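DUF1116 domain-containing protein (Enterococcus faecalis, PDB 3CLQ) is of unknown function, though its family assignment is consistent with a role related to the AllG subunit of oxamate carbamoyltransferase. Local coordinates at residues D32-I35 / N36-D40; I46-G50 / P51-Y55; F93-C96 / H97-D100; L152-R156 / D157-P161. All coordinates share one frame; numbering follows the deposited sequence.

Contact 1: D32-I35 / N36-D40; sequences DKAI and NVMPD
Ala-34 O is gripped by two backbone donors of the residues that follow, Val-37 N and Met-38 N. The distances from Ala-34 O to Val-37 N and to Met-38 N are both 3.0 Å. Met-38 N approaches nearly in line with the C=O bond (166°), whereas Val-37 N stands above the carbonyl plane. A bond three residues on and another four residues on, from one carbonyl, describe a short, loosely wound helical turn. Its start is closed by Asn-36 N, which donates to Lys-33 O at 3.1 Å through a bent bond. The side chains reinforce the turn only modestly. Asp-32 and Asn-36 cross at about a right angle, with carboxylate and amide planes 64° apart, and Asn-36 ND2 gives Asp-32 OD1 a weak bond of 3.4 Å. Asn-36 CG lies anti to its own carbonyl carbon (chi1 -65°), which carries the amide back over the strand end, alongside the CB and CG of Lys-33. The other carboxylate oxygen, Asp-32 OD2, rests 3.7 Å from Val-37 CG1, an apolar neighbour. On the buried side Ala-34 CB meets the selenium of selenomethionine Met-38, SE, at 4.2 Å. The stretch is thus the exit of strand 26-33 into helix 34-37. Ala-34 and Ile-35 continue the backbone pairing with Met-113 and Pro-111, Lys-33 NZ bonds Asn-112 OD1, and Val-37 packs on Val-115 and on Phe-128 of strand 126-130, so the turn remains tied to the antiparallel sheet.

Contact 2: I46-G50 / P51-Y55; sequences ILHAG and PPITY
His-48 and Ile-53 meet across a bend that carries the chain out of strand 45-48, one of two parallel strands, into the loop before helix 60-73. The tight part lies on the imidazole. Its ND1 donates to Ala-49 O, the carbonyl of the next residue, with 2.7 Å between His-48 ND1 and Ala-49 O and an N-H...O angle of 162°. The acceptor is only 10° out of the ring plane, a geometry that restricts rotation of the ring and places the proton on ND1. With chi1 at 56°, CG sits between the backbone N and the carbonyl carbon, and the ring swings toward the oncoming loop. Its CE1 then comes within 3.6 Å of Ile-53 CG2, approached obliquely. The methyl is about as far from His-48 ND1 as from NE2, 4.0 Å in each case, so it is centred on CE1. Between the two residues Gly-50 adopts a positive phi before Pro-51, and its N bonds Asp-306 OD2. The loose side begins at Pro-52, which is exposed and comes no nearer to the ring than 4.5 Å, from its CA to His-48 CE1. Pro-51 O, by contrast, is held by Asn-263 ND2, while it also lies in the plane of the imidazole at its edge, 3.7 Å from His-48 CE1.

Contact 3: F93-C96 / H97-D100; sequences FSPC and HEHD
Ser-94 and His-99 face each other across the turn that ends strand 92-95, hydroxyl against ring edge. Ser-94 OG lies in the plane of the imidazole, 2.9 Å from His-99 NE2, and the two share a hydrogen bond whose donor may be either atom. The serine torsion (chi1 67°) sets OG between the backbone N and the carbonyl carbon, directing it at the ring. A second oxygen, Pro-95 O, also lies in the ring plane at the same edge, 3.6 Å from His-99 CD2. Pro-39 O takes a hydrogen bond from His-99 ND1, so both ring nitrogens are engaged and the rotation of the ring is fixed from two directions. Pro-95 and Glu-98 are arranged differently: they run side by side and point the same way, with Pro-95 CD 4.1 Å from Glu-98 CD. The glutamate is extended beyond CG, and its OE1 bonds Trp-279 NE1. Beneath these side chains the backbone winds into a short 3-10 turn. Glu-98 N bonds Pro-95 O at 3.1 Å and His-99 N bonds Cys-96 O at 2.9 Å, each donor standing above the carbonyl plane. In the fold, the turn follows directly on strand 92-95, beside its parallel partner 45-48: Pro-95 packs on His-48 and Cys-96 on Leu-47. His-97 reaches Lys-242 of helix 234-247, and His-99 touches Met-38 after helix 34-37.

Contact 4: L152-R156 / D157-P161; sequences LIWMR and DVLGP
Arg-156 and Asp-157, adjacent in helix 146-168, carry the charged part of the contact. Arg-156 NE donates to Asp-157 OD1 at 2.7 Å, on the syn side of the carboxylate but well out of its plane, and Arg-156 NH2 adds a weak bond to the same oxygen. The planes of the two groups are 48° apart, so this is a one-oxygen grip rather than a flat two-oxygen pair. Arg-156 CG lies between the backbone N and the carbonyl carbon (chi1 71°), and the bend at chi2 returns the guanidinium to its neighbour, with Ile-153 CG2 over one face. Backbone bonds form the second group. Val-158 N to Trp-154 O, 2.9 Å, is an ordinary helical bond, but Gly-160 N reaches back five residues to Met-155 O at 2.7 Å, marking a wider pi-type turn. Pro-161, without an N-H, follows at a kink, and its CD lies 3.5 Å from Arg-156 O. The third group is apolar. Val-158 CG1 sits over the five-membered ring of Trp-154, 4.1 Å from its centroid, a CH-pi contact. Leu-159 CB comes obliquely against Trp-154 CZ3 at 3.4 Å, and Leu-159 CD2 lies beside Met-155 CG. Phe-225 and Val-222 of helix 216-226 extend this apolar patch. With both Arg-156 donors on one carboxylate oxygen, the salt bridge probably rests mainly on its short NE bond.

How the contacts relate
From the N terminus the contacts come in series, none nesting or crossing, each local to one uninterrupted stretch and closing no long loop. Contact 1 turns the end of strand 26-33 into helix 34-37; contact 2 follows at the exit of strand 45-48, and contact 3 at the exit of the parallel strand 92-95. Contacts 2 and 3 lie closest, centres about 7 Å apart, joined by a probable hydrogen bond between His-48 O and Cys-96 N (3.1 Å). Contact 1 reaches both: Met-38 packs on Leu-47 and His-99, joining the antiparallel sheet to the parallel pair. Contact 4, within helix 146-168, touches none of the others, though its nearest atoms lie about 4 Å from contact 1.

Contact 1: D32-I35 / N36-D40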
loop_
_atom_site.group_PDB
_atom_site.type_symbol
_atom_site.label_atom_id
_atom_site.label_comp_id
_atom_site.label_asym_id
_atom_site.label_seq_id
_atom_site.Cartn_x
_atom_site.Cartn_y
_atom_site.Cartn_z
ATOM N N ASP B 32 22.369 -12.477 -6.109
ATOM C CA ASP B 32 23.763 -12.891 -6.253
ATOM C C ASP B 32 24.554 -11.902 -7.132
ATOM O O ASP B 32 23.981 -11.091 -7.865
ATOM C CB ASP B 32 23.857 -14.328 -6.796
ATOM C CG ASP B 32 25.080 -15.096 -6.252
ATOM O OD1 ASP B 32 25.891 -14.513 -5.485
ATOM O OD2 ASP B 32 25.235 -16.291 -6.605
ATOM N N LYS B 33 25.874 -11.947 -7.019
ATOM C CA LYS B 33 26.715 -11.099 -7.825
ATOM C C LYS B 33 26.377 -11.353 -9.280
ATOM O O LYS B 33 26.190 -12.488 -9.689
ATOM C CB LYS B 33 28.193 -11.411 -7.564
ATOM C CG LYS B 33 28.620 -11.289 -6.104
ATOM C CD LYS B 33 30.124 -11.303 -5.973
ATOM C CE LYS B 33 30.578 -10.465 -4.793
ATOM N NZ LYS B 33 32.057 -10.347 -4.819
ATOM N N ALA B 34 26.302 -10.292 -10.064
ATOM C CA ALA B 34 26.101 -10.432 -11.496
ATOM C C ALA B 34 26.962 -11.556 -12.080
ATOM O O ALA B 34 26.453 -12.483 -12.695
ATOM C CB ALA B 34 26.416 -9.144 -12.175
ATOM N N ILE B 35 28.266 -11.486 -11.876
ATOM C CA ILE B 35 29.162 -12.410 -12.554
ATOM C C ILE B 35 28.884 -13.888 -12.266
ATOM O O ILE B 35 29.195 -14.745 -13.093
ATOM C CB ILE B 35 30.628 -12.088 -12.227
ATOM C CG1 ILE B 35 31.547 -12.320 -13.459
ATOM C CG2 ILE B 35 31.054 -12.800 -10.944
ATOM C CD1 ILE B 35 31.996 -13.757 -13.718
ATOM N N ASN B 36 28.297 -14.189 -11.106
ATOM C CA ASN B 36 27.987 -15.579 -10.750
ATOM C C ASN B 36 26.772 -16.158 -11.461
ATOM O O ASN B 36 26.648 -17.374 -11.550
ATOM C CB ASN B 36 27.753 -15.748 -9.245
ATOM C CG ASN B 36 28.975 -15.463 -8.423
ATOM O OD1 ASN B 36 30.096 -15.511 -8.919
ATOM N ND2 ASN B 36 28.765 -15.162 -7.143
ATOM N N VAL B 37 25.851 -15.320 -11.931
ATOM C CA VAL B 37 24.578 -15.872 -12.389
ATOM C C VAL B 37 24.078 -15.418 -13.757
ATOM O O VAL B 37 23.218 -16.068 -14.344
ATOM C CB VAL B 37 23.475 -15.657 -11.342
ATOM C CG1 VAL B 37 23.867 -16.304 -10.031
ATOM C CG2 VAL B 37 23.212 -14.182 -11.146
HETATM N N MSE B 38 24.605 -14.317 -14.270
HETATM C CA MSE B 38 24.119 -13.767 -15.540
HETATM C C MSE B 38 24.775 -14.426 -16.747
HETATM O O MSE B 38 25.891 -14.916 -16.639
HETATM C CB MSE B 38 24.329 -12.258 -15.569
HETATM C CG MSE B 38 23.608 -11.560 -14.419
HETATM SE SE MSE B 38 23.175 -9.693 -14.819
HETATM C CE MSE B 38 23.336 -9.786 -16.759
ATOM N N PRO B 39 24.077 -14.423 -17.906
ATOM C CA PRO B 39 24.599 -15.011 -19.152
ATOM C C PRO B 39 25.733 -14.176 -19.751
ATOM O O PRO B 39 25.657 -12.947 -19.737
ATOM C CB PRO B 39 23.386 -14.987 -20.105
ATOM C CG PRO B 39 22.219 -14.508 -19.314
ATOM C CD PRO B 39 22.748 -13.813 -18.102
ATOM N N ASP B 40 26.764 -14.853 -20.260
ATOM C CA ASP B 40 27.899 -14.229 -20.966
ATOM C C ASP B 40 28.542 -13.075 -20.205
ATOM O O ASP B 40 28.829 -12.033 -20.771
ATOM C CB ASP B 40 27.484 -13.752 -22.363
ATOM C CG ASP B 40 26.542 -14.716 -23.054
ATOM O OD1 ASP B 40 25.335 -14.374 -23.200
ATOM O OD2 ASP B 40 27.008 -15.813 -23.437
#

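Contact 2: I46-G50 / P51-Y55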
loop_
_atom_site.group_PDB
_atom_site.type_symbol
_atom_site.label_atom_id
_atom_site.label_comp_id
_atom_site.label_asym_id
_atom_site.label_seq_id
_atom_site.Cartn_x
_atom_site.Cartn_y
_atom_site.Cartn_z
ATOM N N ILE B 46 30.882 -4.602 -18.717
ATOM C CA ILE B 46 29.896 -3.827 -17.975
ATOM C C ILE B 46 28.675 -3.393 -18.778
ATOM O O ILE B 46 28.775 -3.045 -19.963
ATOM C CB ILE B 46 30.497 -2.705 -17.081
ATOM C CG1 ILE B 46 30.654 -1.404 -17.820
ATOM C CG2 ILE B 46 31.828 -3.122 -16.455
ATOM C CD1 ILE B 46 31.359 -0.407 -16.948
ATOM N N LEU B 47 27.523 -3.476 -18.107
ATOM C CA LEU B 47 26.217 -3.303 -18.724
ATOM C C LEU B 47 25.644 -1.944 -18.413
ATOM O O LEU B 47 25.893 -1.383 -17.349
ATOM C CB LEU B 47 25.240 -4.368 -18.216
ATOM C CG LEU B 47 25.856 -5.755 -18.053
ATOM C CD1 LEU B 47 24.805 -6.810 -17.813
ATOM C CD2 LEU B 47 26.692 -6.102 -19.286
ATOM N N HIS B 48 24.837 -1.448 -19.342
ATOM C CA HIS B 48 24.215 -0.136 -19.245
ATOM C C HIS B 48 22.754 -0.259 -19.698
ATOM O O HIS B 48 22.371 -1.276 -20.275
ATOM C CB HIS B 48 24.961 0.823 -20.183
ATOM C CG HIS B 48 25.015 0.346 -21.600
ATOM N ND1 HIS B 48 24.022 0.617 -22.516
ATOM C CD2 HIS B 48 25.937 -0.398 -22.260
ATOM C CE1 HIS B 48 24.330 0.067 -23.680
ATOM N NE2 HIS B 48 25.488 -0.555 -23.553
ATOM N N ALA B 49 21.954 0.782 -19.482
ATOM C CA ALA B 49 20.589 0.813 -20.007
ATOM C C ALA B 49 20.517 1.160 -21.513
ATOM O O ALA B 49 21.502 1.610 -22.095
ATOM C CB ALA B 49 19.733 1.781 -19.200
ATOM N N GLY B 50 19.340 0.951 -22.122
ATOM C CA GLY B 50 19.080 1.355 -23.513
ATOM C C GLY B 50 19.729 0.451 -24.546
ATOM O O GLY B 50 20.300 -0.570 -24.192
ATOM N N PRO B 51 19.638 0.815 -25.834
ATOM C CA PRO B 51 20.173 0.028 -26.948
ATOM C C PRO B 51 21.680 0.212 -27.137
ATOM O O PRO B 51 22.256 1.135 -26.570
ATOM C CB PRO B 51 19.427 0.602 -28.144
ATOM C CG PRO B 51 19.287 2.022 -27.787
ATOM C CD PRO B 51 18.965 2.025 -26.313
ATOM N N PRO B 52 22.316 -0.654 -27.950
ATOM C CA PRO B 52 23.777 -0.663 -28.044
ATOM C C PRO B 52 24.334 0.732 -28.293
ATOM O O PRO B 52 23.743 1.518 -29.040
ATOM C CB PRO B 52 24.054 -1.591 -29.227
ATOM C CG PRO B 52 22.915 -2.505 -29.252
ATOM C CD PRO B 52 21.714 -1.677 -28.820
ATOM N N ILE B 53 25.453 1.032 -27.642
ATOM C CA ILE B 53 26.071 2.352 -27.722
ATOM C C ILE B 53 27.528 2.281 -27.260
ATOM O O ILE B 53 27.824 1.829 -26.160
ATOM C CB ILE B 53 25.293 3.387 -26.872
ATOM C CG1 ILE B 53 25.837 4.798 -27.079
ATOM C CG2 ILE B 53 25.340 3.007 -25.398
ATOM C CD1 ILE B 53 24.835 5.876 -26.818
ATOM N N THR B 54 28.445 2.713 -28.101
ATOM C CA THR B 54 29.831 2.767 -27.669
ATOM C C THR B 54 29.983 3.741 -26.505
ATOM O O THR B 54 29.085 4.536 -26.235
ATOM C CB THR B 54 30.762 3.174 -28.804
ATOM O OG1 THR B 54 30.303 4.412 -29.346
ATOM C CG2 THR B 54 30.746 2.125 -29.888
ATOM N N TYR B 55 31.119 3.666 -25.820
ATOM C CA TYR B 55 31.361 4.498 -24.659
ATOM C C TYR B 55 31.516 5.948 -25.089
ATOM O O TYR B 55 30.897 6.833 -24.500
ATOM C CB TYR B 55 32.595 4.022 -23.896
ATOM C CG TYR B 55 33.032 4.959 -22.797
ATOM C CD1 TYR B 55 32.373 4.980 -21.577
ATOM C CD2 TYR B 55 34.108 5.830 -22.975
ATOM C CE1 TYR B 55 32.765 5.837 -20.561
ATOM C CE2 TYR B 55 34.515 6.692 -21.959
ATOM C CZ TYR B 55 33.836 6.687 -20.751
ATOM O OH TYR B 55 34.218 7.530 -19.728
#

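Contact 3: F93-C96 / H97-D100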
loop_
_atom_site.group_PDB
_atom_site.type_symbol
_atom_site.label_atom_id
_atom_site.label_comp_id
_atom_site.label_asym_id
_atom_site.label_seq_id
_atom_site.Cartn_x
_atom_site.Cartn_y
_atom_site.Cartn_z
ATOM N N PHE B 93 31.132 -3.309 -23.585
ATOM C CA PHE B 93 29.961 -2.570 -23.162
ATOM C C PHE B 93 28.797 -3.124 -23.918
ATOM O O PHE B 93 28.742 -3.030 -25.145
ATOM C CB PHE B 93 30.096 -1.091 -23.491
ATOM C CG PHE B 93 31.144 -0.396 -22.689
ATOM C CD1 PHE B 93 30.835 0.152 -21.453
ATOM C CD2 PHE B 93 32.460 -0.310 -23.164
ATOM C CE1 PHE B 93 31.809 0.796 -20.709
ATOM C CE2 PHE B 93 33.435 0.319 -22.428
ATOM C CZ PHE B 93 33.122 0.879 -21.206
ATOM N N SER B 94 27.856 -3.711 -23.199
ATOM C CA SER B 94 26.665 -4.143 -23.877
ATOM C C SER B 94 25.471 -3.951 -22.989
ATOM O O SER B 94 25.611 -3.902 -21.764
ATOM C CB SER B 94 26.804 -5.584 -24.401
ATOM O OG SER B 94 26.881 -6.523 -23.355
ATOM N N PRO B 95 24.294 -3.793 -23.611
ATOM C CA PRO B 95 23.025 -3.516 -22.924
ATOM C C PRO B 95 22.574 -4.628 -21.985
ATOM O O PRO B 95 22.785 -5.816 -22.258
ATOM C CB PRO B 95 22.019 -3.375 -24.076
ATOM C CG PRO B 95 22.834 -3.093 -25.290
ATOM C CD PRO B 95 24.134 -3.831 -25.075
ATOM N N CYS B 96 21.934 -4.236 -20.890
ATOM C CA CYS B 96 21.273 -5.179 -20.032
ATOM C C CYS B 96 20.359 -6.068 -20.836
ATOM O O CYS B 96 20.238 -7.273 -20.565
ATOM C CB CYS B 96 20.436 -4.446 -19.008
ATOM S SG CYS B 96 21.410 -3.460 -17.912
ATOM N N HIS B 97 19.683 -5.484 -21.811
ATOM C CA HIS B 97 18.681 -6.259 -22.499
ATOM C C HIS B 97 19.234 -7.467 -23.199
ATOM O O HIS B 97 18.536 -8.463 -23.346
ATOM C CB HIS B 97 17.848 -5.411 -23.417
ATOM C CG HIS B 97 16.547 -5.032 -22.810
ATOM N ND1 HIS B 97 16.341 -3.818 -22.197
ATOM C CD2 HIS B 97 15.400 -5.735 -22.659
ATOM C CE1 HIS B 97 15.108 -3.776 -21.724
ATOM N NE2 HIS B 97 14.518 -4.928 -21.988
ATOM N N GLU B 98 20.504 -7.401 -23.578
ATOM C CA GLU B 98 21.117 -8.480 -24.311
ATOM C C GLU B 98 21.730 -9.534 -23.407
ATOM O O GLU B 98 22.337 -10.491 -23.882
ATOM C CB GLU B 98 22.148 -7.926 -25.260
ATOM C CG GLU B 98 21.545 -7.106 -26.351
ATOM C CD GLU B 98 22.560 -6.768 -27.397
ATOM O OE1 GLU B 98 22.246 -5.923 -28.260
ATOM O OE2 GLU B 98 23.674 -7.343 -27.349
ATOM N N HIS B 99 21.541 -9.355 -22.102
ATOM C CA HIS B 99 21.920 -10.356 -21.110
ATOM C C HIS B 99 20.750 -10.651 -20.196
ATOM O O HIS B 99 20.920 -10.961 -19.016
ATOM C CB HIS B 99 23.109 -9.877 -20.297
ATOM C CG HIS B 99 24.355 -9.737 -21.104
ATOM N ND1 HIS B 99 25.293 -10.741 -21.203
ATOM C CD2 HIS B 99 24.809 -8.722 -21.875
ATOM C CE1 HIS B 99 26.287 -10.342 -21.975
ATOM N NE2 HIS B 99 26.016 -9.120 -22.396
ATOM N N ASP B 100 19.549 -10.529 -20.746
ATOM C CA ASP B 100 18.355 -10.905 -20.017
ATOM C C ASP B 100 18.235 -10.101 -18.739
ATOM O O ASP B 100 17.652 -10.570 -17.769
ATOM C CB ASP B 100 18.370 -12.418 -19.729
ATOM C CG ASP B 100 18.208 -13.251 -21.003
ATOM O OD1 ASP B 100 17.677 -12.699 -21.993
ATOM O OD2 ASP B 100 18.600 -14.438 -21.034
#

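Contact 4: L152-R156 / D157-P161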
loop_
_atom_site.group_PDB
_atom_site.type_symbol
_atom_site.label_atom_id
_atom_site.label_comp_id
_atom_site.label_asym_id
_atom_site.label_seq_id
_atom_site.Cartn_x
_atom_site.Cartn_y
_atom_site.Cartn_z
ATOM N N LEU B 152 28.254 1.251 -2.504
ATOM C CA LEU B 152 28.321 0.121 -3.413
ATOM C C LEU B 152 29.029 -1.093 -2.791
ATOM O O LEU B 152 28.632 -2.240 -3.025
ATOM C CB LEU B 152 29.046 0.517 -4.697
ATOM C CG LEU B 152 28.197 1.045 -5.843
ATOM C CD1 LEU B 152 28.463 0.165 -7.044
ATOM C CD2 LEU B 152 26.712 1.003 -5.529
ATOM N N ILE B 153 30.090 -0.836 -2.025
ATOM C CA ILE B 153 30.850 -1.902 -1.362
ATOM C C ILE B 153 30.079 -2.490 -0.182
ATOM O O ILE B 153 30.082 -3.702 0.041
ATOM C CB ILE B 153 32.229 -1.398 -0.893
ATOM C CG1 ILE B 153 33.108 -1.111 -2.105
ATOM C CG2 ILE B 153 32.914 -2.415 0.018
ATOM C CD1 ILE B 153 34.239 -0.190 -1.808
ATOM N N TRP B 154 29.410 -1.614 0.558
ATOM C CA TRP B 154 28.527 -2.018 1.634
ATOM C C TRP B 154 27.442 -2.942 1.092
ATOM O O TRP B 154 27.138 -3.980 1.675
ATOM C CB TRP B 154 27.906 -0.784 2.271
ATOM C CG TRP B 154 26.971 -1.089 3.400
ATOM C CD1 TRP B 154 27.297 -1.239 4.716
ATOM C CD2 TRP B 154 25.550 -1.262 3.315
ATOM N NE1 TRP B 154 26.169 -1.506 5.454
ATOM C CE2 TRP B 154 25.083 -1.524 4.617
ATOM C CE3 TRP B 154 24.628 -1.231 2.266
ATOM C CZ2 TRP B 154 23.738 -1.753 4.895
ATOM C CZ3 TRP B 154 23.290 -1.457 2.550
ATOM C CH2 TRP B 154 22.863 -1.714 3.847
HETATM N N MSE B 155 26.871 -2.577 -0.040
HETATM C CA MSE B 155 25.842 -3.408 -0.654
HETATM C C MSE B 155 26.345 -4.753 -1.167
HETATM O O MSE B 155 25.573 -5.695 -1.300
HETATM C CB MSE B 155 25.175 -2.661 -1.789
HETATM C CG MSE B 155 24.428 -1.446 -1.329
HETATM SE SE MSE B 155 23.742 -0.552 -2.896
HETATM C CE MSE B 155 22.123 -1.606 -3.236
ATOM N N ARG B 156 27.631 -4.862 -1.469
ATOM C CA ARG B 156 28.122 -6.149 -1.937
ATOM C C ARG B 156 28.831 -6.940 -0.845
ATOM O O ARG B 156 29.056 -8.139 -1.002
ATOM C CB ARG B 156 29.033 -6.009 -3.154
ATOM C CG ARG B 156 30.358 -5.397 -2.840
ATOM C CD ARG B 156 31.509 -6.210 -3.377
ATOM N NE ARG B 156 32.608 -5.985 -2.462
ATOM C CZ ARG B 156 33.657 -5.207 -2.697
ATOM N NH1 ARG B 156 33.823 -4.592 -3.862
ATOM N NH2 ARG B 156 34.555 -5.071 -1.746
ATOM N N ASP B 157 29.177 -6.276 0.254
ATOM C CA ASP B 157 29.863 -6.944 1.353
ATOM C C ASP B 157 28.864 -7.421 2.388
ATOM O O ASP B 157 29.052 -8.467 3.018
ATOM C CB ASP B 157 30.860 -6.001 2.021
ATOM C CG ASP B 157 32.189 -5.940 1.294
ATOM O OD1 ASP B 157 32.288 -6.465 0.161
ATOM O OD2 ASP B 157 33.127 -5.362 1.875
ATOM N N VAL B 158 27.802 -6.637 2.566
ATOM C CA VAL B 158 26.810 -6.946 3.574
ATOM C C VAL B 158 25.369 -7.071 3.039
ATOM O O VAL B 158 24.875 -8.189 2.890
ATOM C CB VAL B 158 26.978 -6.053 4.861
ATOM C CG1 VAL B 158 28.015 -4.950 4.656
ATOM C CG2 VAL B 158 25.635 -5.532 5.389
ATOM N N LEU B 159 24.703 -5.963 2.739
ATOM C CA LEU B 159 23.353 -6.033 2.194
ATOM C C LEU B 159 23.124 -7.179 1.187
ATOM O O LEU B 159 22.213 -7.995 1.341
ATOM C CB LEU B 159 22.987 -4.714 1.537
ATOM C CG LEU B 159 21.604 -4.710 0.887
ATOM C CD1 LEU B 159 20.440 -4.935 1.886
ATOM C CD2 LEU B 159 21.437 -3.397 0.120
ATOM N N GLY B 160 23.955 -7.236 0.157
ATOM C CA GLY B 160 23.899 -8.316 -0.833
ATOM C C GLY B 160 23.879 -9.738 -0.292
ATOM O O GLY B 160 22.917 -10.472 -0.516
ATOM N N PRO B 161 24.957 -10.147 0.398
ATOM C CA PRO B 161 25.042 -11.450 1.050
ATOM C C PRO B 161 23.851 -11.736 1.960
ATOM O O PRO B 161 23.290 -12.836 1.942
ATOM C CB PRO B 161 26.319 -11.325 1.873
ATOM C CG PRO B 161 27.169 -10.397 1.079
ATOM C CD PRO B 161 26.201 -9.374 0.568
#